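PDB 2IM5: nicotinate phosphoribosyltransferase, which probably catalyses the ATP-dependent synthesis of nicotinate ribonucleotide from nicotinate and phosphoribosyl diphosphate, a step of NAD(+) biosynthesis. Local coordinates for residues A[233-237]-A[267-271]. Residues are numbered along the deposited sequence.
Sequences MEDWI and MLFTS
How an aromatic residue at a helix-to-strand junction packs against a neighbouring helix is illustrated by Phe269. Residues 233-237 form a turn of helix 228-240, closed by the hydrogen bond from Ile237 N to Met233 O, 3.0 Å, and present Met233, Trp236 and Ile237 to residues 267-271. Met267 and Leu268 finish a helix; Leu268 (chi1 t, chi2 p) sets CD2 3.4 Å from Ile237 CD1. Phe269 then leaves helical geometry (phi/psi -71/138), its CA 9.2 Å from Met233 CA, and with chi1 m inserts its ring among all three helix side chains. Met233 (chi1 m, chi2 t, chi3 116°) places SD 4.5 Å from the centroid of the Phe269 ring, oblique to it, a Met-aromatic contact, with CE over one face; Trp236 CD1 meets the ring edge, 4.4 Å from Phe269 CE1, and Ile237 CD1 is 3.9 Å from Phe269 CE2. Beyond Thr270, Ser271 is extended and opens strand 271-274. Helices 228-240 and 263-268, joined by this apolar contact, precede adjacent parallel strands 246-248 and 271-274, consistent with the family's TIM-type alpha/beta barrel; strand 301-304 flanks 271-274 on its other side.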
ATOM      1  N   MET A 233     -11.129  12.418  -2.458  1.00 12.31           N
ATOM      2  CA  MET A 233     -10.469  13.349  -1.543  1.00 14.03           C
ATOM      3  C   MET A 233     -11.474  13.951  -0.542  1.00 15.03           C
ATOM      4  O   MET A 233     -11.174  14.060   0.645  1.00 13.36           O
ATOM      5  CB  MET A 233      -9.762  14.477  -2.319  1.00 13.92           C
ATOM      6  CG  MET A 233      -8.472  14.055  -3.043  1.00 16.78           C
ATOM      7  SD  MET A 233      -7.574  15.443  -3.820  1.00 11.49           S
ATOM      8  CE  MET A 233      -6.188  15.433  -2.953  1.00 20.62           C
ATOM      9  N   GLU A 234     -12.657  14.341  -1.020  1.00 14.68           N
ATOM     10  CA  GLU A 234     -13.673  14.911  -0.136  1.00 17.64           C
ATOM     11  C   GLU A 234     -14.092  13.897   0.925  1.00 18.34           C
ATOM     12  O   GLU A 234     -14.275  14.254   2.089  1.00 17.91           O
ATOM     13  CB  GLU A 234     -14.905  15.360  -0.931  1.00 20.65           C
ATOM     14  CG  GLU A 234     -14.705  16.648  -1.712  1.00 25.05           C
ATOM     15  CD  GLU A 234     -14.731  17.881  -0.813  1.00 28.97           C
ATOM     16  OE1 GLU A 234     -15.839  18.327  -0.447  1.00 31.09           O
ATOM     17  OE2 GLU A 234     -13.650  18.397  -0.464  1.00 27.78           O
ATOM     18  N   ASP A 235     -14.242  12.634   0.525  1.00 17.32           N
ATOM     19  CA  ASP A 235     -14.627  11.599   1.475  1.00 17.05           C
ATOM     20  C   ASP A 235     -13.505  11.329   2.471  1.00 17.09           C
ATOM     21  O   ASP A 235     -13.761  11.083   3.648  1.00 16.73           O
ATOM     22  CB  ASP A 235     -15.019  10.306   0.740  1.00 18.21           C
ATOM     23  CG  ASP A 235     -16.364  10.429   0.027  1.00 20.80           C
ATOM     24  OD1 ASP A 235     -17.079  11.424   0.278  1.00 22.55           O
ATOM     25  OD2 ASP A 235     -16.721   9.538  -0.774  1.00 18.99           O
ATOM     26  N   TRP A 236     -12.258  11.385   2.006  1.00 16.49           N
ATOM     27  CA  TRP A 236     -11.126  11.151   2.896  1.00 15.24           C
ATOM     28  C   TRP A 236     -11.080  12.250   3.964  1.00 15.50           C
ATOM     29  O   TRP A 236     -10.777  11.995   5.138  1.00 14.17           O
ATOM     30  CB  TRP A 236      -9.822  11.133   2.095  1.00 15.22           C
ATOM     31  CG  TRP A 236      -8.638  10.637   2.873  1.00 15.58           C
ATOM     32  CD1 TRP A 236      -7.637  11.389   3.405  1.00 16.77           C
ATOM     33  CD2 TRP A 236      -8.322   9.272   3.184  1.00 16.71           C
ATOM     34  NE1 TRP A 236      -6.711  10.582   4.029  1.00 17.17           N
ATOM     35  CE2 TRP A 236      -7.106   9.277   3.906  1.00 16.21           C
ATOM     36  CE3 TRP A 236      -8.947   8.044   2.922  1.00 16.73           C
ATOM     37  CZ2 TRP A 236      -6.502   8.106   4.368  1.00 16.72           C
ATOM     38  CZ3 TRP A 236      -8.344   6.874   3.381  1.00 17.63           C
ATOM     39  CH2 TRP A 236      -7.133   6.914   4.095  1.00 16.46           C
ATOM     40  N   ILE A 237     -11.382  13.473   3.551  1.00 14.61           N
ATOM     41  CA  ILE A 237     -11.395  14.605   4.469  1.00 15.72           C
ATOM     42  C   ILE A 237     -12.543  14.443   5.464  1.00 16.15           C
ATOM     43  O   ILE A 237     -12.404  14.755   6.653  1.00 16.01           O
ATOM     44  CB  ILE A 237     -11.567  15.928   3.701  1.00 17.03           C
ATOM     45  CG1 ILE A 237     -10.319  16.189   2.852  1.00 17.35           C
ATOM     46  CG2 ILE A 237     -11.822  17.079   4.677  1.00 15.66           C
ATOM     47  CD1 ILE A 237     -10.512  17.264   1.807  1.00 16.75           C
ATOM     48  N   MET A 267      -4.504  23.251  -1.404  1.00 19.46           N
ATOM     49  CA  MET A 267      -4.132  23.992  -0.199  1.00 21.14           C
ATOM     50  C   MET A 267      -4.218  23.147   1.066  1.00 21.79           C
ATOM     51  O   MET A 267      -3.367  23.251   1.951  1.00 21.21           O
ATOM     52  CB  MET A 267      -5.026  25.221  -0.032  1.00 19.97           C
ATOM     53  CG  MET A 267      -4.815  26.310  -1.083  1.00 23.20           C
ATOM     54  SD  MET A 267      -5.965  27.657  -0.815  1.00 21.75           S
ATOM     55  CE  MET A 267      -7.379  26.966  -1.413  1.00 27.50           C
ATOM     56  N   LEU A 268      -5.243  22.303   1.145  1.00 21.10           N
ATOM     57  CA  LEU A 268      -5.448  21.456   2.314  1.00 21.89           C
ATOM     58  C   LEU A 268      -4.486  20.269   2.447  1.00 22.94           C
ATOM     59  O   LEU A 268      -3.935  20.035   3.524  1.00 22.92           O
ATOM     60  CB  LEU A 268      -6.894  20.954   2.332  1.00 22.97           C
ATOM     61  CG  LEU A 268      -7.323  20.011   3.455  1.00 24.93           C
ATOM     62  CD1 LEU A 268      -6.996  20.615   4.810  1.00 24.20           C
ATOM     63  CD2 LEU A 268      -8.818  19.764   3.337  1.00 25.96           C
ATOM     64  N   PHE A 269      -4.299  19.500   1.375  1.00 23.16           N
ATOM     65  CA  PHE A 269      -3.382  18.362   1.430  1.00 22.43           C
ATOM     66  C   PHE A 269      -1.956  18.890   1.504  1.00 21.63           C
ATOM     67  O   PHE A 269      -1.604  19.853   0.820  1.00 20.57           O
ATOM     68  CB  PHE A 269      -3.570  17.475   0.203  1.00 23.21           C
ATOM     69  CG  PHE A 269      -4.817  16.644   0.259  1.00 25.66           C
ATOM     70  CD1 PHE A 269      -4.796  15.380   0.833  1.00 28.13           C
ATOM     71  CD2 PHE A 269      -6.028  17.147  -0.205  1.00 25.13           C
ATOM     72  CE1 PHE A 269      -5.973  14.621   0.950  1.00 30.03           C
ATOM     73  CE2 PHE A 269      -7.205  16.406  -0.094  1.00 27.09           C
ATOM     74  CZ  PHE A 269      -7.181  15.139   0.485  1.00 28.21           C
ATOM     75  N   THR A 270      -1.142  18.267   2.346  1.00 21.73           N
ATOM     76  CA  THR A 270       0.243  18.705   2.518  1.00 21.46           C
ATOM     77  C   THR A 270       1.189  18.042   1.544  1.00 19.98           C
ATOM     78  O   THR A 270       2.290  18.531   1.324  1.00 19.67           O
ATOM     79  CB  THR A 270       0.768  18.392   3.931  1.00 21.40           C
ATOM     80  OG1 THR A 270       0.688  16.980   4.162  1.00 23.77           O
ATOM     81  CG2 THR A 270      -0.045  19.125   4.986  1.00 22.41           C
ATOM     82  N   SER A 271       0.766  16.933   0.954  1.00 20.07           N
ATOM     83  CA  SER A 271       1.650  16.238   0.039  1.00 21.35           C
ATOM     84  C   SER A 271       0.995  15.350  -1.007  1.00 21.99           C
ATOM     85  O   SER A 271      -0.180  14.982  -0.905  1.00 22.87           O
ATOM     86  CB  SER A 271       2.643  15.407   0.854  1.00 21.65           C
ATOM     87  OG  SER A 271       1.944  14.596   1.782  1.00 22.40           O
TER